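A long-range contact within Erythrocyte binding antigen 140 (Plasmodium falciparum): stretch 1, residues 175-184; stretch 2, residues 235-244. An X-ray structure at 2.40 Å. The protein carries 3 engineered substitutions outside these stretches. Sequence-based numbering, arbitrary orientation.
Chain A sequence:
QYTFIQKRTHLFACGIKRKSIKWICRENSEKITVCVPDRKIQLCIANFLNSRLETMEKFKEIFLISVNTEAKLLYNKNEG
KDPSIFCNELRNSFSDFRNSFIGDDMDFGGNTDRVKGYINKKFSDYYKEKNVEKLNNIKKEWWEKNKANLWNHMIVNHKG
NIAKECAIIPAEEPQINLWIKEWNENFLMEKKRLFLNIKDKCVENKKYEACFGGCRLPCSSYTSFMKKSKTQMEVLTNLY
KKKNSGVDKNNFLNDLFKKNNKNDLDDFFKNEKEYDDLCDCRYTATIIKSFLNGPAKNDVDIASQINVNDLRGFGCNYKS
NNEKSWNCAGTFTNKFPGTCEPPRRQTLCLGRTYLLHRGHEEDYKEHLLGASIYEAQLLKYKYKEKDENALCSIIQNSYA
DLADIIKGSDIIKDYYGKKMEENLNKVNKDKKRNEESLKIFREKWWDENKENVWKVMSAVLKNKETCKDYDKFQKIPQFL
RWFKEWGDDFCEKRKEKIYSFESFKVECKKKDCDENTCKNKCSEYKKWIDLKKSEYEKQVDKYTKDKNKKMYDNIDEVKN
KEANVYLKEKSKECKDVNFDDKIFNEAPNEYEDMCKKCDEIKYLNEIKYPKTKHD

Stretch 1, residues 175-184: QINLWIKEWN
Stretch 2 235-244: VLTNLYKKKN

Two helices pack nearly antiparallel, their N-to-C directions 155° apart and their axes 10.0 Å apart at closest approach. Residues 175-184 are helical throughout; 235-242 are helical, in a helix that begins earlier in the chain; at N244 (phi/psi -134/48) the backbone is no longer helical, and N244 ND2 donates a hydrogen bond to Y240 O (3.0 Å). CA-to-CA distances set the register: I176 to Y240 at 6.5 Å, I180 to L236 at 6.6 Å.

The contact is made by apolar side chains fitted against the other helix, without a direct hydrogen bond across. I176, chi1 t and chi2 t, drives its CD1 into the backbone groove of the other helix, 3.6 Å from L236 O, 3.2 Å from L239 CB and 3.0 Å from Y240 N, a very close approach, shorter than usual van der Waals contact. The exposed K243 also reaches this methyl, its CD 3.9 Å from I176 CD1. One turn on, I180 (m, t) bends its end inward, with CD1 4.0 Å from Y240 CB and CG1 4.1 Å from L236 CB. L236 (m, t) projects from the other helix: its CD1 sits over one face of the W183 ring, 3.6 Å from W183 CG, while W183 holds chi1 t and chi2 96°.

Y240 (t, chi2 76°) presents its ring edge to N177, with CE1 3.4 Å from N177 OD1. A water bridges the polar ends, its O 2.9 Å from N177 ND2, which donates to it, and 3.1 Å from Y240 OH, to which it donates.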

# COMPACT_ATOMS: atom_id res chain seq x y z
N GLN A 175 20.61 31.24 11.06
CA GLN A 175 20.85 29.82 10.90
C GLN A 175 19.75 29.14 10.10
O GLN A 175 20.02 28.31 9.23
CB GLN A 175 20.98 29.13 12.26
CG GLN A 175 21.21 27.63 12.15
CD GLN A 175 21.38 26.96 13.49
OE1 GLN A 175 20.44 26.89 14.28
NE2 GLN A 175 22.58 26.45 13.74
N ILE A 176 18.50 29.49 10.40
CA ILE A 176 17.37 28.82 9.79
C ILE A 176 17.29 29.08 8.29
O ILE A 176 16.82 28.23 7.53
CB ILE A 176 16.04 29.24 10.44
CG1 ILE A 176 14.93 28.29 9.99
CG2 ILE A 176 15.71 30.68 10.09
CD1 ILE A 176 13.68 28.44 10.78
N ASN A 177 17.75 30.24 7.86
CA ASN A 177 17.83 30.54 6.43
C ASN A 177 18.86 29.61 5.78
O ASN A 177 18.59 28.99 4.75
CB ASN A 177 18.20 32.01 6.20
CG ASN A 177 17.17 32.97 6.77
OD1 ASN A 177 16.53 32.70 7.79
ND2 ASN A 177 17.00 34.11 6.11
N LEU A 178 20.03 29.51 6.41
CA LEU A 178 21.10 28.66 5.90
C LEU A 178 20.69 27.19 5.92
O LEU A 178 21.00 26.45 4.99
CB LEU A 178 22.38 28.86 6.71
CG LEU A 178 23.00 30.26 6.63
CD1 LEU A 178 24.19 30.39 7.56
CD2 LEU A 178 23.40 30.58 5.20
N TRP A 179 19.99 26.76 6.97
CA TRP A 179 19.58 25.36 7.07
C TRP A 179 18.55 25.00 6.01
O TRP A 179 18.65 23.96 5.37
CB TRP A 179 19.02 25.05 8.46
CG TRP A 179 20.09 24.81 9.48
CD1 TRP A 179 21.41 25.12 9.38
CD2 TRP A 179 19.92 24.19 10.77
NE1 TRP A 179 22.08 24.74 10.52
CE2 TRP A 179 21.18 24.17 11.39
CE3 TRP A 179 18.82 23.67 11.46
CZ2 TRP A 179 21.38 23.65 12.66
CZ3 TRP A 179 19.02 23.15 12.72
CH2 TRP A 179 20.29 23.14 13.31
N ILE A 180 17.57 25.88 5.81
CA ILE A 180 16.56 25.65 4.78
C ILE A 180 17.24 25.48 3.41
O ILE A 180 16.93 24.55 2.67
CB ILE A 180 15.53 26.79 4.74
CG1 ILE A 180 14.55 26.65 5.91
CG2 ILE A 180 14.75 26.78 3.43
CD1 ILE A 180 13.48 27.72 5.98
N LYS A 181 18.17 26.37 3.10
CA LYS A 181 18.89 26.31 1.83
C LYS A 181 19.64 24.99 1.69
O LYS A 181 19.60 24.35 0.64
CB LYS A 181 19.89 27.47 1.73
CG LYS A 181 19.28 28.80 1.30
CD LYS A 181 20.11 29.95 1.85
CE LYS A 181 20.12 31.14 0.91
NZ LYS A 181 20.98 32.22 1.46
N GLU A 182 20.35 24.60 2.74
CA GLU A 182 21.13 23.37 2.73
C GLU A 182 20.18 22.18 2.55
O GLU A 182 20.42 21.32 1.70
CB GLU A 182 21.93 23.20 4.03
CG GLU A 182 22.77 21.92 4.08
CD GLU A 182 23.50 21.73 5.41
OE1 GLU A 182 23.25 22.51 6.35
OE2 GLU A 182 24.32 20.79 5.50
N TRP A 183 19.11 22.16 3.34
CA TRP A 183 18.14 21.08 3.27
C TRP A 183 17.55 20.96 1.87
O TRP A 183 17.40 19.86 1.34
CB TRP A 183 17.02 21.30 4.29
CG TRP A 183 16.02 20.20 4.28
CD1 TRP A 183 15.99 19.11 5.10
CD2 TRP A 183 14.91 20.07 3.39
NE1 TRP A 183 14.92 18.31 4.78
CE2 TRP A 183 14.24 18.88 3.73
CE3 TRP A 183 14.41 20.84 2.34
CZ2 TRP A 183 13.10 18.44 3.06
CZ3 TRP A 183 13.28 20.41 1.68
CH2 TRP A 183 12.64 19.22 2.04
N ASN A 184 17.20 22.10 1.28
CA ASN A 184 16.66 22.13 -0.07
C ASN A 184 17.60 21.46 -1.06
O ASN A 184 17.17 20.67 -1.90
CB ASN A 184 16.38 23.57 -0.50
CG ASN A 184 15.72 23.64 -1.87
OD1 ASN A 184 14.95 22.76 -2.25
ND2 ASN A 184 16.01 24.70 -2.61
N VAL A 235 8.36 21.44 9.35
CA VAL A 235 9.03 21.93 10.55
C VAL A 235 9.87 23.15 10.24
O VAL A 235 9.68 24.22 10.82
CB VAL A 235 9.93 20.85 11.16
CG1 VAL A 235 10.90 21.46 12.17
CG2 VAL A 235 9.09 19.75 11.80
N LEU A 236 10.81 22.99 9.32
CA LEU A 236 11.75 24.05 8.98
C LEU A 236 11.02 25.31 8.51
O LEU A 236 11.41 26.42 8.86
CB LEU A 236 12.71 23.57 7.89
CG LEU A 236 13.66 22.43 8.28
CD1 LEU A 236 14.46 21.94 7.08
CD2 LEU A 236 14.59 22.88 9.39
N THR A 237 9.96 25.12 7.74
CA THR A 237 9.24 26.24 7.15
C THR A 237 8.42 26.98 8.20
O THR A 237 8.26 28.20 8.13
CB THR A 237 8.32 25.78 5.99
OG1 THR A 237 8.34 26.76 4.95
CG2 THR A 237 6.89 25.57 6.47
N ASN A 238 7.92 26.24 9.18
CA ASN A 238 7.18 26.85 10.28
C ASN A 238 8.13 27.60 11.20
O ASN A 238 7.80 28.68 11.69
CB ASN A 238 6.41 25.79 11.07
CG ASN A 238 5.36 25.08 10.23
OD1 ASN A 238 4.94 25.59 9.19
ND2 ASN A 238 4.93 23.91 10.68
N LEU A 239 9.31 27.03 11.42
CA LEU A 239 10.32 27.67 12.25
C LEU A 239 10.77 28.99 11.64
O LEU A 239 11.14 29.93 12.35
CB LEU A 239 11.51 26.74 12.45
CG LEU A 239 11.25 25.54 13.37
CD1 LEU A 239 12.42 24.58 13.35
CD2 LEU A 239 10.97 26.00 14.80
N TYR A 240 10.75 29.07 10.31
CA TYR A 240 11.09 30.31 9.63
C TYR A 240 10.08 31.39 10.00
O TYR A 240 10.45 32.44 10.54
CB TYR A 240 11.13 30.12 8.12
CG TYR A 240 11.55 31.36 7.38
CD1 TYR A 240 12.88 31.76 7.35
CD2 TYR A 240 10.62 32.15 6.71
CE1 TYR A 240 13.28 32.90 6.68
CE2 TYR A 240 11.01 33.29 6.03
CZ TYR A 240 12.34 33.66 6.02
OH TYR A 240 12.72 34.79 5.35
N LYS A 241 8.81 31.13 9.71
CA LYS A 241 7.75 32.08 10.02
C LYS A 241 7.81 32.49 11.49
O LYS A 241 7.73 33.67 11.81
CB LYS A 241 6.38 31.46 9.71
CG LYS A 241 6.11 31.28 8.22
CD LYS A 241 4.90 30.39 7.98
CE LYS A 241 4.61 30.25 6.49
NZ LYS A 241 3.62 29.16 6.21
N LYS A 242 7.95 31.50 12.37
CA LYS A 242 7.96 31.75 13.80
C LYS A 242 9.10 32.68 14.21
O LYS A 242 8.96 33.46 15.15
CB LYS A 242 8.08 30.42 14.56
CG LYS A 242 8.27 30.60 16.06
CD LYS A 242 8.17 29.28 16.80
CE LYS A 242 8.33 29.49 18.30
NZ LYS A 242 8.13 28.24 19.07
N LYS A 243 10.23 32.59 13.52
CA LYS A 243 11.38 33.42 13.83
C LYS A 243 11.29 34.78 13.15
O LYS A 243 12.19 35.61 13.28
CB LYS A 243 12.67 32.71 13.43
CG LYS A 243 13.05 31.56 14.34
CD LYS A 243 14.23 30.78 13.79
CE LYS A 243 14.76 29.77 14.80
NZ LYS A 243 15.51 30.42 15.92
N ASN A 244 10.19 35.01 12.43
CA ASN A 244 9.96 36.29 11.77
C ASN A 244 8.54 36.79 11.98
O ASN A 244 7.86 37.20 11.04
CB ASN A 244 10.26 36.18 10.27
CG ASN A 244 11.74 36.06 9.98
OD1 ASN A 244 12.44 37.06 9.89
ND2 ASN A 244 12.21 34.83 9.85
O HOH W 1 18.61 29.13 15.07
O HOH W 2 15.27 36.44 5.76